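Local coordinates for protein N-acyl-D-glutamate deacylase (Bordetella bronchiseptica, PDB 3GIQ) that probably hydrolyses N-acyl-D-glutamates to D-glutamate and a carboxylate, using two zinc ions in an amidohydrolase-type barrel, at residues Cys95-Ala100 against Ala110-Leu115. Residues are numbered along the deposited sequence; the frame is centred on the assembly and turned at random.
Sequences CGVSAA and AALALL. With ZN (zinc ion), chain E; ZN (zinc ion), chain D; G01 (N-[(R)-hydroxy(methyl)phosphoryl]-D-glutamic acid), chain C.
Val-97 packs against Ala-111, Leu-112 and Leu-115 in a buried, largely apolar contact between two parts of the loop that follows strand 87-92 in the TIM-barrel fold of the amidohydrolases. Residues 95-100 follow an irregular path, extended at Val-97 and Ser-98, whereas 110-115 wind through helical turns, the N of Ala-113, Leu-114 and Leu-115 each bonding the O three residues back.

A beta-branched valine suits the spot, since its short side chain lets both CG1 and CB meet the facing residues. With chi1 at -70°, CG1 lies beside the backbone N and is directed to Ala-111, whose CB is 3.9 Å from it. That small methyl lets the turn come close. Leu-112 reaches in with its end rather than its stem; the two side chains pass alongside, pointing opposite ways, with Leu-112 CD2 3.7 Å from Val-97 CG1. Farther along, Leu-115 CD1 packs 4.1 Å from Val-97 CB and runs on over the backbone, 3.6 Å from Ser-98 O.

The same loop carries the metal site. Cys-95 SG bridges the two zinc ions at 2.3 and 2.4 Å, a task suited to a thiolate. Four histidines, His-66, His-68, His-218 and His-248, also bind the pair, and the bound phosphoryl-D-glutamate ligand gives one zinc OPA and the other OPB. Next to the cysteine, Gly-96 has a positive phi of 85°, at which a side chain would collide with the carbonyl O of Cys-95, so glycine fits. Ser-98, turned from the packing, uses its short hydroxyl to bond Ala-100 O, approaching from above the carbonyl plane, and also pairs with Gly-145 N.

The helical turn reaches the active site as well: Leu-114 CD1 lies 3.8 Å from C6, the methyl carbon on the ligand's phosphorus.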
ATOM      1  N   CYS A  95      -0.883  -3.542  -7.809  1.00 11.34           N
ATOM      2  CA  CYS A  95      -1.691  -4.583  -8.435  1.00 11.04           C
ATOM      3  C   CYS A  95      -1.976  -4.419  -9.926  1.00 11.81           C
ATOM      4  O   CYS A  95      -3.037  -4.817 -10.409  1.00 10.69           O
ATOM      5  CB  CYS A  95      -3.004  -4.722  -7.663  1.00 11.26           C
ATOM      6  SG  CYS A  95      -2.705  -5.049  -5.911  1.00 11.50           S
ATOM      7  N   GLY A  96      -1.023  -3.837 -10.647  1.00 12.70           N
ATOM      8  CA  GLY A  96      -1.177  -3.659 -12.081  1.00 12.90           C
ATOM      9  C   GLY A  96      -1.924  -2.417 -12.532  1.00 12.42           C
ATOM     10  O   GLY A  96      -1.975  -2.135 -13.726  1.00 11.97           O
ATOM     11  N   VAL A  97      -2.501  -1.668 -11.598  1.00 12.95           N
ATOM     12  CA  VAL A  97      -3.241  -0.467 -11.977  1.00 12.66           C
ATOM     13  C   VAL A  97      -2.651   0.807 -11.387  1.00 12.43           C
ATOM     14  O   VAL A  97      -2.393   0.895 -10.182  1.00 13.20           O
ATOM     15  CB  VAL A  97      -4.730  -0.586 -11.582  1.00 14.28           C
ATOM     16  CG1 VAL A  97      -5.410  -1.624 -12.464  1.00 13.27           C
ATOM     17  CG2 VAL A  97      -4.863  -0.962 -10.117  1.00 14.78           C
ATOM     18  N   SER A  98      -2.441   1.800 -12.249  1.00 11.72           N
ATOM     19  CA  SER A  98      -1.853   3.067 -11.837  1.00 11.62           C
ATOM     20  C   SER A  98      -2.500   4.283 -12.499  1.00 11.70           C
ATOM     21  O   SER A  98      -3.358   4.152 -13.371  1.00 11.19           O
ATOM     22  CB  SER A  98      -0.354   3.058 -12.147  1.00 12.82           C
ATOM     23  OG  SER A  98      -0.129   2.742 -13.514  1.00 11.38           O
ATOM     24  N   ALA A  99      -2.075   5.465 -12.066  1.00 12.03           N
ATOM     25  CA  ALA A  99      -2.585   6.725 -12.594  1.00 14.36           C
ATOM     26  C   ALA A  99      -2.125   6.957 -14.033  1.00 14.44           C
ATOM     27  O   ALA A  99      -2.789   7.656 -14.798  1.00 14.75           O
ATOM     28  CB  ALA A  99      -2.118   7.881 -11.708  1.00 13.15           C
ATOM     29  N   ALA A 100      -0.988   6.369 -14.391  1.00 15.41           N
ATOM     30  CA  ALA A 100      -0.424   6.516 -15.731  1.00 15.13           C
ATOM     31  C   ALA A 100       0.389   5.276 -16.095  1.00 14.81           C
ATOM     32  O   ALA A 100       0.844   4.551 -15.216  1.00 14.68           O
ATOM     33  CB  ALA A 100       0.467   7.754 -15.778  1.00 15.32           C
ATOM     34  N   ALA A 110     -11.697  -3.747 -15.249  1.00 15.15           N
ATOM     35  CA  ALA A 110     -12.516  -3.600 -14.046  1.00 16.84           C
ATOM     36  C   ALA A 110     -11.722  -3.058 -12.862  1.00 16.66           C
ATOM     37  O   ALA A 110     -12.190  -2.171 -12.148  1.00 17.43           O
ATOM     38  CB  ALA A 110     -13.151  -4.941 -13.675  1.00 15.41           C
ATOM     39  N   ALA A 111     -10.519  -3.590 -12.664  1.00 18.61           N
ATOM     40  CA  ALA A 111      -9.664  -3.175 -11.553  1.00 20.02           C
ATOM     41  C   ALA A 111      -9.307  -1.687 -11.562  1.00 20.06           C
ATOM     42  O   ALA A 111      -9.049  -1.102 -10.510  1.00 19.74           O
ATOM     43  CB  ALA A 111      -8.389  -4.019 -11.540  1.00 20.88           C
ATOM     44  N   LEU A 112      -9.287  -1.071 -12.737  1.00 20.18           N
ATOM     45  CA  LEU A 112      -8.956   0.349 -12.823  1.00 20.63           C
ATOM     46  C   LEU A 112      -9.995   1.237 -12.150  1.00 20.95           C
ATOM     47  O   LEU A 112      -9.663   2.295 -11.612  1.00 20.95           O
ATOM     48  CB  LEU A 112      -8.788   0.776 -14.285  1.00 21.36           C
ATOM     49  CG  LEU A 112      -7.383   0.618 -14.870  1.00 21.64           C
ATOM     50  CD1 LEU A 112      -7.402   0.951 -16.353  1.00 22.28           C
ATOM     51  CD2 LEU A 112      -6.418   1.537 -14.131  1.00 21.00           C
ATOM     52  N   ALA A 113     -11.251   0.803 -12.173  1.00 20.82           N
ATOM     53  CA  ALA A 113     -12.330   1.577 -11.568  1.00 20.66           C
ATOM     54  C   ALA A 113     -12.080   1.841 -10.087  1.00 21.29           C
ATOM     55  O   ALA A 113     -12.536   2.849  -9.543  1.00 20.97           O
ATOM     56  CB  ALA A 113     -13.659   0.847 -11.751  1.00 21.85           C
ATOM     57  N   LEU A 114     -11.356   0.937  -9.434  1.00 19.21           N
ATOM     58  CA  LEU A 114     -11.071   1.087  -8.010  1.00 18.93           C
ATOM     59  C   LEU A 114     -10.257   2.332  -7.672  1.00 18.24           C
ATOM     60  O   LEU A 114     -10.271   2.799  -6.532  1.00 16.92           O
ATOM     61  CB  LEU A 114     -10.339  -0.149  -7.484  1.00 18.03           C
ATOM     62  CG  LEU A 114     -11.116  -1.467  -7.491  1.00 18.28           C
ATOM     63  CD1 LEU A 114     -10.236  -2.569  -6.906  1.00 16.13           C
ATOM     64  CD2 LEU A 114     -12.392  -1.316  -6.682  1.00 20.35           C
ATOM     65  N   LEU A 115      -9.539   2.864  -8.655  1.00 16.15           N
ATOM     66  CA  LEU A 115      -8.725   4.051  -8.420  1.00 15.69           C
ATOM     67  C   LEU A 115      -9.566   5.320  -8.372  1.00 15.88           C
ATOM     68  O   LEU A 115      -9.191   6.298  -7.729  1.00 14.66           O
ATOM     69  CB  LEU A 115      -7.666   4.190  -9.515  1.00 15.63           C
ATOM     70  CG  LEU A 115      -6.718   2.998  -9.659  1.00 19.30           C
ATOM     71  CD1 LEU A 115      -5.661   3.314 -10.702  1.00 18.17           C
ATOM     72  CD2 LEU A 115      -6.071   2.697  -8.318  1.00 17.11           C
TER
HETATM   73 ZN    ZN E 483      -3.843  -3.705  -4.224  1.00 14.93          ZN
HETATM   74 ZN    ZN D 482      -3.959  -6.919  -5.485  1.00 12.57          ZN
HETATM   75  CD  G01 C 481      -8.723 -11.335  -3.691  1.00 13.01           C
HETATM   76  CG  G01 C 481      -7.611 -10.435  -3.153  1.00  9.99           C
HETATM   77  CB  G01 C 481      -7.951  -8.963  -3.426  1.00 10.65           C
HETATM   78  CA  G01 C 481      -6.992  -7.846  -2.931  1.00 10.53           C
HETATM   79  C   G01 C 481      -6.919  -7.898  -1.388  1.00 12.11           C
HETATM   80  C6  G01 C 481      -7.454  -4.363  -5.112  1.00 10.96           C
HETATM   81  P   G01 C 481      -6.436  -5.664  -4.436  1.00 11.28           P
HETATM   82  OPA G01 C 481      -5.265  -4.966  -3.620  1.00 10.64           O
HETATM   83  OPB G01 C 481      -5.891  -6.489  -5.542  1.00 12.03           O
HETATM   84  N   G01 C 481      -7.359  -6.469  -3.362  1.00  9.61           N
HETATM   85  O   G01 C 481      -7.761  -7.268  -0.720  1.00 11.82           O
HETATM   86  OXT G01 C 481      -5.998  -8.585  -0.904  1.00 12.03           O
HETATM   87  OE1 G01 C 481      -9.783 -11.388  -3.027  1.00 11.63           O
HETATM   88  OE2 G01 C 481      -8.487 -11.931  -4.757  1.00 12.31           O